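Local structure of uncharacterized protein (Bacillus thuringiensis serovar kurstaki, 4XHO) at residues 235-240 / 367-372; 239-244 / 259-264; 345-350 / 374-379. The protein binds ATP and is probably a ParM-like bacterial actin, which would hydrolyse it and form filaments such as those that segregate plasmids in its relatives. The protein carries 2 engineered substitutions. All blocks are in the same frame, centred on the assembly; numbering follows the deposited sequence.

Contact 1 of 3, residues 235-240 / 367-372; sequences NDLGAG and NIVVGG. With ATP (adenosine-5'-triphosphate), chain B.
Asn235 grips the carbonyl of Ile368 twice, between two parallel strands that lead into the ATP site. Asn235 N gives a nearly straight bond to Ile368 O (2.9 Å), and the side chain turns back to the same oxygen. Asn235 CB passes 3.7 Å from Ile368 O; CG, beside the backbone N (chi1 -48°), is held at much the same distance, and Asn235 ND2 closes to 2.9 Å from Ile368 O, above its carbonyl plane and on the opposite face from the backbone donor. The other amide atom, OD1, accepts from Asn244 ND2, which fixes the amide flip. The ladder continues with Val370 N to Asn235 O (2.8 Å) and Leu237 N to Val370 O. Leu237 CD1 meets Val369 CG1 at 3.7 Å, while Val370 CG2 packs on CA and CG of Asp236, whose OD2 is bonded to Thr403. Beyond the strands, Gly372 N donates to O2A of the ATP alpha-phosphate (2.8 Å). Strand 231-237 lies between 242-248 and 366-370; helix 337-362 touches Asn235 and Leu237 through Leu355, Tyr347 and Gln351, and strand 390-391 flanks 366-370 on its far side.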
loop_
_atom_site.group_PDB
_atom_site.type_symbol
_atom_site.label_atom_id
_atom_site.label_comp_id
_atom_site.label_asym_id
_atom_site.label_seq_id
_atom_site.Cartn_x
_atom_site.Cartn_y
_atom_site.Cartn_z
ATOM N N ASN A 235 -0.257 4.511 13.967
ATOM C CA ASN A 235 0.107 3.120 13.838
ATOM C C ASN A 235 -0.347 2.584 12.503
ATOM O O ASN A 235 -1.560 2.376 12.295
ATOM C CB ASN A 235 -0.516 2.289 14.956
ATOM C CG ASN A 235 -0.304 2.900 16.318
ATOM O OD1 ASN A 235 0.657 2.577 17.006
ATOM N ND2 ASN A 235 -1.211 3.777 16.721
ATOM N N ASP A 236 0.605 2.359 11.596
ATOM C CA ASP A 236 0.263 1.836 10.286
ATOM C C ASP A 236 0.474 0.339 10.360
ATOM O O ASP A 236 1.600 -0.122 10.381
ATOM C CB ASP A 236 1.101 2.483 9.180
ATOM C CG ASP A 236 0.571 2.178 7.777
ATOM O OD1 ASP A 236 0.088 1.050 7.551
ATOM O OD2 ASP A 236 0.635 3.055 6.889
ATOM N N LEU A 237 -0.619 -0.415 10.414
ATOM C CA LEU A 237 -0.557 -1.872 10.502
ATOM C C LEU A 237 -0.448 -2.501 9.103
ATOM O O LEU A 237 -1.407 -2.485 8.310
ATOM C CB LEU A 237 -1.782 -2.401 11.254
ATOM C CG LEU A 237 -2.213 -1.607 12.521
ATOM C CD1 LEU A 237 -3.269 -2.334 13.326
ATOM C CD2 LEU A 237 -1.037 -1.243 13.403
ATOM N N GLY A 238 0.727 -3.044 8.785
ATOM C CA GLY A 238 0.979 -3.517 7.431
ATOM C C GLY A 238 1.116 -5.027 7.287
ATOM O O GLY A 238 0.969 -5.795 8.264
ATOM N N ALA A 239 1.408 -5.447 6.053
ATOM C CA ALA A 239 1.555 -6.864 5.703
ATOM C C ALA A 239 2.715 -7.547 6.441
ATOM O O ALA A 239 2.501 -8.542 7.137
ATOM C CB ALA A 239 1.731 -7.011 4.211
ATOM N N GLY A 240 3.931 -7.004 6.308
ATOM C CA GLY A 240 5.088 -7.525 7.032
ATOM C C GLY A 240 5.557 -6.708 8.227
ATOM O O GLY A 240 6.413 -7.138 8.998
ATOM N N ASN A 367 -4.393 8.032 19.535
ATOM C CA ASN A 367 -3.684 7.011 18.791
ATOM C C ASN A 367 -4.439 6.657 17.517
ATOM O O ASN A 367 -5.416 5.916 17.550
ATOM C CB ASN A 367 -3.474 5.776 19.659
ATOM C CG ASN A 367 -2.639 6.065 20.896
ATOM O OD1 ASN A 367 -1.421 5.897 20.883
ATOM N ND2 ASN A 367 -3.289 6.502 21.970
ATOM N N ILE A 368 -4.010 7.219 16.394
ATOM C CA ILE A 368 -4.606 6.856 15.122
ATOM C C ILE A 368 -4.120 5.461 14.710
ATOM O O ILE A 368 -2.938 5.134 14.854
ATOM C CB ILE A 368 -4.265 7.870 14.010
ATOM C CG1 ILE A 368 -4.819 9.254 14.348
ATOM C CG2 ILE A 368 -4.840 7.409 12.688
ATOM C CD1 ILE A 368 -3.829 10.181 14.982
ATOM N N VAL A 369 -5.037 4.632 14.222
ATOM C CA VAL A 369 -4.697 3.301 13.728
ATOM C C VAL A 369 -5.133 3.117 12.273
ATOM O O VAL A 369 -6.313 3.248 11.968
ATOM C CB VAL A 369 -5.349 2.207 14.569
ATOM C CG1 VAL A 369 -4.759 0.879 14.226
ATOM C CG2 VAL A 369 -5.161 2.500 16.054
ATOM N N VAL A 370 -4.186 2.818 11.378
ATOM C CA VAL A 370 -4.485 2.730 9.946
ATOM C C VAL A 370 -3.809 1.507 9.340
ATOM O O VAL A 370 -3.261 0.688 10.079
ATOM C CB VAL A 370 -4.010 3.978 9.194
ATOM C CG1 VAL A 370 -4.701 5.227 9.740
ATOM C CG2 VAL A 370 -2.497 4.098 9.312
ATOM N N GLY A 371 -3.814 1.404 8.006
ATOM C CA GLY A 371 -3.189 0.290 7.315
ATOM C C GLY A 371 -4.151 -0.862 7.058
ATOM O O GLY A 371 -5.291 -0.886 7.550
ATOM N N GLY A 372 -3.709 -1.839 6.290
ATOM C CA GLY A 372 -4.583 -2.935 5.962
ATOM C C GLY A 372 -4.898 -3.822 7.148
ATOM O O GLY A 372 -5.898 -4.521 7.134
HETATM P PG ATP B . 3.949 -3.046 4.666
HETATM O O1G ATP B . 4.628 -4.314 5.132
HETATM O O2G ATP B . 4.498 -2.455 3.381
HETATM O O3G ATP B . 3.682 -2.043 5.775
HETATM P PB ATP B . 1.503 -2.905 3.168
HETATM O O1B ATP B . 1.772 -3.524 1.822
HETATM O O2B ATP B . 1.445 -1.407 3.374
HETATM O O3B ATP B . 2.474 -3.539 4.279
HETATM P PA ATP B . -1.263 -3.073 3.774
HETATM O O1A ATP B . -1.643 -2.597 2.385
HETATM O O2A ATP B . -1.261 -2.112 4.926
HETATM O O3A ATP B . 0.213 -3.689 3.742
HETATM O "O5'" ATP B . -2.129 -4.357 4.187
HETATM C "C5'" ATP B . -1.794 -5.087 5.362
HETATM C "C4'" ATP B . -2.675 -6.326 5.420
HETATM O "O4'" ATP B . -4.070 -5.991 5.341
HETATM C "C3'" ATP B . -2.361 -7.212 4.229
HETATM O "O3'" ATP B . -2.286 -8.565 4.679
HETATM C "C2'" ATP B . -3.541 -7.000 3.300
HETATM O "O2'" ATP B . -3.726 -8.109 2.422
HETATM C "C1'" ATP B . -4.663 -6.774 4.300
HETATM N N9 ATP B . -5.837 -6.066 3.755
HETATM C C8 ATP B . -5.826 -4.972 2.980
HETATM N N7 ATP B . -7.089 -4.569 2.672
HETATM C C5 ATP B . -7.932 -5.433 3.252
HETATM C C6 ATP B . -9.401 -5.589 3.326
HETATM N N6 ATP B . -10.221 -4.723 2.695
HETATM N N1 ATP B . -9.884 -6.621 4.038
HETATM C C2 ATP B . -9.065 -7.489 4.666
HETATM N N3 ATP B . -7.724 -7.413 4.652
HETATM C C4 ATP B . -7.106 -6.421 3.966
#

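Contact 2 of 3, residues 239-244 / 259-264; sequences AGTSDN and NTDLGT. With ATP (adenosine-5'-triphosphate), chain B.
Ser242 and Thr260 form an antiparallel hydrogen-bonded pair, with backbone bonds of unequal quality. Thr260 N reaches Ser242 O at 2.9 Å, whereas Ser242 N meets Thr260 O at 3.2 Å from well above the carbonyl plane, 64° out of it. Among side-chain bonds, Ser242 OG donates to Leu262 O (2.6 Å): chi1 of -79° sets the hydroxyl beside its own backbone N and aims it at the turn. Gln351 of helix 337-362 is a second partner of that hydroxyl. Thr260 OG1 accepts from Leu262 N, an ST turn, and Leu262 centres an inverse gamma turn that bends the chain out of the strand. Several CA-H...O contacts add to these, such as Asn259 CA to Ser242 O and Gly263 CA to Ala239 O. Bonds to ATP come from both segments: Ala239 N to O3B (2.8 Å) and, longer, to O3A, Gly240 N to O1G (3.0 Å), Thr241 OG1 weakly to O3G, and Thr264 OG1 with the ribose O3' (2.6 Å). A glycine-rich turn leading from strand 231-237 into this beta hairpin and wrapping the phosphates matches the phosphate 2 loop of the actin fold.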
loop_
_atom_site.group_PDB
_atom_site.type_symbol
_atom_site.label_atom_id
_atom_site.label_comp_id
_atom_site.label_asym_id
_atom_site.label_seq_id
_atom_site.Cartn_x
_atom_site.Cartn_y
_atom_site.Cartn_z
ATOM N N ALA A 239 1.408 -5.447 6.053
ATOM C CA ALA A 239 1.555 -6.864 5.703
ATOM C C ALA A 239 2.715 -7.547 6.441
ATOM O O ALA A 239 2.501 -8.542 7.137
ATOM C CB ALA A 239 1.731 -7.011 4.211
ATOM N N GLY A 240 3.931 -7.004 6.308
ATOM C CA GLY A 240 5.088 -7.525 7.032
ATOM C C GLY A 240 5.557 -6.708 8.227
ATOM O O GLY A 240 6.413 -7.138 8.998
ATOM N N THR A 241 5.006 -5.515 8.389
ATOM C CA THR A 241 5.538 -4.572 9.374
ATOM C C THR A 241 4.430 -3.798 10.061
ATOM O O THR A 241 3.399 -3.517 9.460
ATOM C CB THR A 241 6.483 -3.527 8.729
ATOM O OG1 THR A 241 5.702 -2.562 8.008
ATOM C CG2 THR A 241 7.490 -4.166 7.776
ATOM N N SER A 242 4.639 -3.445 11.319
ATOM C CA SER A 242 3.824 -2.414 11.931
ATOM C C SER A 242 4.690 -1.184 12.159
ATOM O O SER A 242 5.704 -1.234 12.861
ATOM C CB SER A 242 3.204 -2.892 13.242
ATOM O OG SER A 242 2.069 -3.702 12.987
ATOM N N ASP A 243 4.302 -0.085 11.526
ATOM C CA ASP A 243 4.912 1.215 11.775
ATOM C C ASP A 243 4.234 1.882 12.962
ATOM O O ASP A 243 3.034 2.117 12.935
ATOM C CB ASP A 243 4.805 2.098 10.540
ATOM C CG ASP A 243 5.327 3.494 10.781
ATOM O OD1 ASP A 243 6.562 3.665 10.738
ATOM O OD2 ASP A 243 4.499 4.413 10.998
ATOM N N ASN A 244 5.006 2.163 14.006
ATOM C CA ASN A 244 4.498 2.818 15.202
ATOM C C ASN A 244 5.080 4.215 15.388
ATOM O O ASN A 244 6.057 4.377 16.121
ATOM C CB ASN A 244 4.820 1.980 16.434
ATOM C CG ASN A 244 4.021 0.700 16.497
ATOM O OD1 ASN A 244 4.584 -0.396 16.430
ATOM N ND2 ASN A 244 2.701 0.827 16.636
ATOM N N ASN A 259 9.452 0.741 14.319
ATOM C CA ASN A 259 8.903 -0.108 13.253
ATOM C C ASN A 259 9.217 -1.568 13.539
ATOM O O ASN A 259 10.381 -1.951 13.590
ATOM C CB ASN A 259 9.469 0.282 11.884
ATOM C CG ASN A 259 8.889 -0.552 10.744
ATOM O OD1 ASN A 259 7.946 -0.134 10.061
ATOM N ND2 ASN A 259 9.452 -1.737 10.536
ATOM N N THR A 260 8.188 -2.286 13.917
ATOM C CA THR A 260 8.286 -3.688 14.192
ATOM C C THR A 260 7.926 -4.496 13.000
ATOM O O THR A 260 7.689 -3.998 11.933
ATOM C CB THR A 260 7.453 -4.112 15.375
ATOM O OG1 THR A 260 6.103 -4.239 14.979
ATOM C CG2 THR A 260 7.559 -3.111 16.438
ATOM N N ASP A 261 7.955 -5.785 13.188
ATOM C CA ASP A 261 7.669 -6.744 12.152
ATOM C C ASP A 261 6.368 -7.425 12.428
ATOM O O ASP A 261 6.158 -8.530 12.043
ATOM C CB ASP A 261 8.831 -7.708 11.915
ATOM C CG ASP A 261 9.801 -7.185 10.860
ATOM O OD1 ASP A 261 9.461 -7.237 9.664
ATOM O OD2 ASP A 261 10.887 -6.686 11.220
ATOM N N LEU A 262 5.519 -6.796 13.200
ATOM C CA LEU A 262 4.252 -7.353 13.511
ATOM C C LEU A 262 3.274 -7.088 12.358
ATOM O O LEU A 262 2.427 -6.251 12.387
ATOM C CB LEU A 262 3.795 -6.785 14.831
ATOM C CG LEU A 262 2.476 -7.081 15.463
ATOM C CD1 LEU A 262 2.309 -8.517 15.759
ATOM C CD2 LEU A 262 2.291 -6.285 16.701
ATOM N N GLY A 263 3.474 -7.839 11.308
ATOM C CA GLY A 263 2.617 -7.884 10.161
ATOM C C GLY A 263 1.472 -8.840 10.242
ATOM O O GLY A 263 1.431 -9.677 11.061
ATOM N N THR A 264 0.530 -8.677 9.371
ATOM C CA THR A 264 -0.466 -9.659 9.115
ATOM C C THR A 264 0.060 -10.983 8.556
ATOM O O THR A 264 -0.451 -11.995 8.806
ATOM C CB THR A 264 -1.581 -9.132 8.194
ATOM O OG1 THR A 264 -1.062 -8.708 6.955
ATOM C CG2 THR A 264 -2.263 -8.060 8.786
HETATM P PG ATP B . 3.949 -3.046 4.666
HETATM O O1G ATP B . 4.628 -4.314 5.132
HETATM O O2G ATP B . 4.498 -2.455 3.381
HETATM O O3G ATP B . 3.682 -2.043 5.775
HETATM P PB ATP B . 1.503 -2.905 3.168
HETATM O O1B ATP B . 1.772 -3.524 1.822
HETATM O O2B ATP B . 1.445 -1.407 3.374
HETATM O O3B ATP B . 2.474 -3.539 4.279
HETATM P PA ATP B . -1.263 -3.073 3.774
HETATM O O1A ATP B . -1.643 -2.597 2.385
HETATM O O2A ATP B . -1.261 -2.112 4.926
HETATM O O3A ATP B . 0.213 -3.689 3.742
HETATM O "O5'" ATP B . -2.129 -4.357 4.187
HETATM C "C5'" ATP B . -1.794 -5.087 5.362
HETATM C "C4'" ATP B . -2.675 -6.326 5.420
HETATM O "O4'" ATP B . -4.070 -5.991 5.341
HETATM C "C3'" ATP B . -2.361 -7.212 4.229
HETATM O "O3'" ATP B . -2.286 -8.565 4.679
HETATM C "C2'" ATP B . -3.541 -7.000 3.300
HETATM O "O2'" ATP B . -3.726 -8.109 2.422
HETATM C "C1'" ATP B . -4.663 -6.774 4.300
HETATM N N9 ATP B . -5.837 -6.066 3.755
HETATM C C8 ATP B . -5.826 -4.972 2.980
HETATM N N7 ATP B . -7.089 -4.569 2.672
HETATM C C5 ATP B . -7.932 -5.433 3.252
HETATM C C6 ATP B . -9.401 -5.589 3.326
HETATM N N6 ATP B . -10.221 -4.723 2.695
HETATM N N1 ATP B . -9.884 -6.621 4.038
HETATM C C2 ATP B . -9.065 -7.489 4.666
HETATM N N3 ATP B . -7.724 -7.413 4.652
HETATM C C4 ATP B . -7.106 -6.421 3.966
#

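Contact 3 of 3, residues 345-350 / 374-379; sequences LKYAED and VLFGYA. With ATP (adenosine-5'-triphosphate), chain B.
Tyr347 and Phe376 meet as a T-shaped (edge-to-face) pair where helix 337-362 packs against the short helices after strand 366-370, a region that matches the adenosine motif of the actin fold. Tyr347 loses the largest area of any residue here. Its chi1 of 170°, with CG anti to the backbone N, swings the ring across the gap and presents one face to the edge of Phe376. The centroids lie 5.3 Å apart with the planes at 68°, and the nearest atoms are Tyr347 CD2 and Phe376 CD2, at 3.6 Å. Phe376 CE2 sits farther back, over Tyr347 CG and CB. The side chain of Phe376 is also covered by Ile268 and Ile271 of helix 265-278, Ile304 of helix 300-317 and Met344, which closes a buried apolar cluster; Tyr267 adds a second edge-to-face pair with Tyr347.

Gly377 is the third main participant. It lies where helix 373-376 ends and at the N-cap position of helix 378-381. Gly377 CA comes to the edge of the Tyr347 ring, 3.9 Å from Tyr347 CD2. Its lack of a side chain lets the backbone approach that ring. Ala348 CB touches Gly377 O at 3.7 Å, and Leu345 CD2 reaches Ala379 CB, a purely apolar contact at the end of the interface. No hydrogen bond crosses between the two segments.

The same short helix faces the nucleotide through the residue before Phe376: Leu375 CB rests over the face of the adenine, 3.4 Å from ATP C6, and Leu375 CD1 lies 3.4 Å from ATP N6.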
loop_
_atom_site.group_PDB
_atom_site.type_symbol
_atom_site.label_atom_id
_atom_site.label_comp_id
_atom_site.label_asym_id
_atom_site.label_seq_id
_atom_site.Cartn_x
_atom_site.Cartn_y
_atom_site.Cartn_z
ATOM N N LEU A 345 -8.603 -12.854 15.133
ATOM C CA LEU A 345 -8.749 -12.448 16.518
ATOM C C LEU A 345 -7.415 -12.481 17.235
ATOM O O LEU A 345 -7.141 -11.610 18.047
ATOM C CB LEU A 345 -9.752 -13.334 17.248
ATOM C CG LEU A 345 -11.190 -13.138 16.796
ATOM C CD1 LEU A 345 -12.132 -13.792 17.776
ATOM C CD2 LEU A 345 -11.509 -11.653 16.601
ATOM N N LYS A 346 -6.590 -13.478 16.940
ATOM C CA LYS A 346 -5.287 -13.558 17.575
ATOM C C LYS A 346 -4.463 -12.350 17.162
ATOM O O LYS A 346 -3.669 -11.822 17.947
ATOM C CB LYS A 346 -4.558 -14.853 17.198
ATOM C CG LYS A 346 -3.389 -15.185 18.113
ATOM C CD LYS A 346 -2.120 -15.499 17.336
ATOM C CE LYS A 346 -2.171 -16.865 16.684
ATOM N NZ LYS A 346 -1.072 -17.003 15.686
ATOM N N TYR A 347 -4.661 -11.921 15.916
ATOM C CA TYR A 347 -3.958 -10.774 15.369
ATOM C C TYR A 347 -4.477 -9.509 16.015
ATOM O O TYR A 347 -3.699 -8.649 16.418
ATOM C CB TYR A 347 -4.126 -10.703 13.847
ATOM C CG TYR A 347 -3.619 -9.414 13.228
ATOM C CD1 TYR A 347 -2.259 -9.218 13.003
ATOM C CD2 TYR A 347 -4.496 -8.400 12.861
ATOM C CE1 TYR A 347 -1.779 -8.035 12.442
ATOM C CE2 TYR A 347 -4.028 -7.227 12.294
ATOM C CZ TYR A 347 -2.666 -7.045 12.098
ATOM O OH TYR A 347 -2.190 -5.883 11.534
ATOM N N ALA A 348 -5.796 -9.385 16.113
ATOM C CA ALA A 348 -6.365 -8.157 16.662
ATOM C C ALA A 348 -5.852 -7.972 18.080
ATOM O O ALA A 348 -5.372 -6.902 18.444
ATOM C CB ALA A 348 -7.884 -8.192 16.626
ATOM N N GLU A 349 -5.914 -9.052 18.848
ATOM C CA GLU A 349 -5.442 -9.079 20.219
ATOM C C GLU A 349 -3.962 -8.738 20.332
ATOM O O GLU A 349 -3.566 -7.943 21.181
ATOM C CB GLU A 349 -5.695 -10.457 20.849
ATOM C CG GLU A 349 -7.152 -10.768 21.146
ATOM C CD GLU A 349 -7.374 -12.254 21.396
ATOM O OE1 GLU A 349 -6.371 -12.998 21.496
ATOM O OE2 GLU A 349 -8.549 -12.682 21.475
ATOM N N ASP A 350 -3.138 -9.352 19.494
ATOM C CA ASP A 350 -1.720 -9.050 19.545
ATOM C C ASP A 350 -1.498 -7.564 19.256
ATOM O O ASP A 350 -0.674 -6.910 19.922
ATOM C CB ASP A 350 -0.936 -9.929 18.572
ATOM C CG ASP A 350 -0.755 -11.368 19.087
ATOM O OD1 ASP A 350 -1.559 -11.807 19.943
ATOM O OD2 ASP A 350 0.189 -12.062 18.628
ATOM N N VAL A 374 -6.009 -3.081 9.964
ATOM C CA VAL A 374 -7.278 -2.641 10.535
ATOM C C VAL A 374 -8.472 -3.344 9.873
ATOM O O VAL A 374 -9.507 -3.582 10.502
ATOM C CB VAL A 374 -7.415 -1.124 10.378
ATOM C CG1 VAL A 374 -8.820 -0.640 10.716
ATOM C CG2 VAL A 374 -6.344 -0.407 11.205
ATOM N N LEU A 375 -8.326 -3.671 8.592
ATOM C CA LEU A 375 -9.359 -4.382 7.861
ATOM C C LEU A 375 -9.246 -5.888 8.085
ATOM O O LEU A 375 -10.244 -6.562 8.362
ATOM C CB LEU A 375 -9.272 -4.056 6.378
ATOM C CG LEU A 375 -9.612 -2.595 6.055
ATOM C CD1 LEU A 375 -9.115 -2.207 4.652
ATOM C CD2 LEU A 375 -11.121 -2.349 6.213
ATOM N N PHE A 376 -8.021 -6.399 7.987
ATOM C CA PHE A 376 -7.790 -7.808 8.142
ATOM C C PHE A 376 -8.247 -8.271 9.508
ATOM O O PHE A 376 -8.928 -9.278 9.615
ATOM C CB PHE A 376 -6.317 -8.170 7.953
ATOM C CG PHE A 376 -5.988 -9.577 8.407
ATOM C CD1 PHE A 376 -6.403 -10.683 7.649
ATOM C CD2 PHE A 376 -5.316 -9.800 9.608
ATOM C CE1 PHE A 376 -6.142 -11.985 8.069
ATOM C CE2 PHE A 376 -5.045 -11.105 10.031
ATOM C CZ PHE A 376 -5.468 -12.201 9.251
ATOM N N GLY A 377 -7.863 -7.550 10.550
ATOM C CA GLY A 377 -8.283 -7.883 11.895
ATOM C C GLY A 377 -9.390 -6.984 12.405
ATOM O O GLY A 377 -9.475 -6.729 13.606
ATOM N N TYR A 378 -10.244 -6.511 11.495
ATOM C CA TYR A 378 -11.405 -5.671 11.853
ATOM C C TYR A 378 -12.300 -6.308 12.903
ATOM O O TYR A 378 -12.864 -5.608 13.738
ATOM C CB TYR A 378 -12.259 -5.350 10.615
ATOM C CG TYR A 378 -13.461 -4.457 10.890
ATOM C CD1 TYR A 378 -13.296 -3.087 11.127
ATOM C CD2 TYR A 378 -14.765 -4.971 10.898
ATOM C CE1 TYR A 378 -14.388 -2.247 11.380
ATOM C CE2 TYR A 378 -15.874 -4.138 11.142
ATOM C CZ TYR A 378 -15.668 -2.772 11.391
ATOM O OH TYR A 378 -16.724 -1.917 11.642
ATOM N N ALA A 379 -12.425 -7.633 12.846
ATOM C CA ALA A 379 -13.329 -8.373 13.719
ATOM C C ALA A 379 -13.105 -7.979 15.158
ATOM O O ALA A 379 -14.055 -7.690 15.867
ATOM C CB ALA A 379 -13.150 -9.863 13.541
HETATM P PG ATP B . 3.949 -3.046 4.666
HETATM O O1G ATP B . 4.628 -4.314 5.132
HETATM O O2G ATP B . 4.498 -2.455 3.381
HETATM O O3G ATP B . 3.682 -2.043 5.775
HETATM P PB ATP B . 1.503 -2.905 3.168
HETATM O O1B ATP B . 1.772 -3.524 1.822
HETATM O O2B ATP B . 1.445 -1.407 3.374
HETATM O O3B ATP B . 2.474 -3.539 4.279
HETATM P PA ATP B . -1.263 -3.073 3.774
HETATM O O1A ATP B . -1.643 -2.597 2.385
HETATM O O2A ATP B . -1.261 -2.112 4.926
HETATM O O3A ATP B . 0.213 -3.689 3.742
HETATM O "O5'" ATP B . -2.129 -4.357 4.187
HETATM C "C5'" ATP B . -1.794 -5.087 5.362
HETATM C "C4'" ATP B . -2.675 -6.326 5.420
HETATM O "O4'" ATP B . -4.070 -5.991 5.341
HETATM C "C3'" ATP B . -2.361 -7.212 4.229
HETATM O "O3'" ATP B . -2.286 -8.565 4.679
HETATM C "C2'" ATP B . -3.541 -7.000 3.300
HETATM O "O2'" ATP B . -3.726 -8.109 2.422
HETATM C "C1'" ATP B . -4.663 -6.774 4.300
HETATM N N9 ATP B . -5.837 -6.066 3.755
HETATM C C8 ATP B . -5.826 -4.972 2.980
HETATM N N7 ATP B . -7.089 -4.569 2.672
HETATM C C5 ATP B . -7.932 -5.433 3.252
HETATM C C6 ATP B . -9.401 -5.589 3.326
HETATM N N6 ATP B . -10.221 -4.723 2.695
HETATM N N1 ATP B . -9.884 -6.621 4.038
HETATM C C2 ATP B . -9.065 -7.489 4.666
HETATM N N3 ATP B . -7.724 -7.413 4.652
HETATM C C4 ATP B . -7.106 -6.421 3.966
#

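Overall arrangement
The three contacts lie round one ATP: contact 2 and the ends of contact 1 hold its phosphates, Thr264 of contact 2 its ribose, and contact 3 packs against its adenine through Leu375. Contacts 1 and 2, with centres about 8 Å apart, share Ala239 and Gly240 and join one sheet, where Asp236 N is probably bonded to Asp243 O (2.8 Å). Contact 3 lies about 11 Å from contact 1 and 13 Å from contact 2, centre to centre. Tyr347 bridges it to both: Tyr347 OH packs 3.5 Å from Leu237 CB, and Tyr347 CZ 3.5 Å from Thr264 CG2. The bound magnesium is near the phosphate end, about 4 Å from the Asp236 side chain but about 10 Å from that of Tyr347.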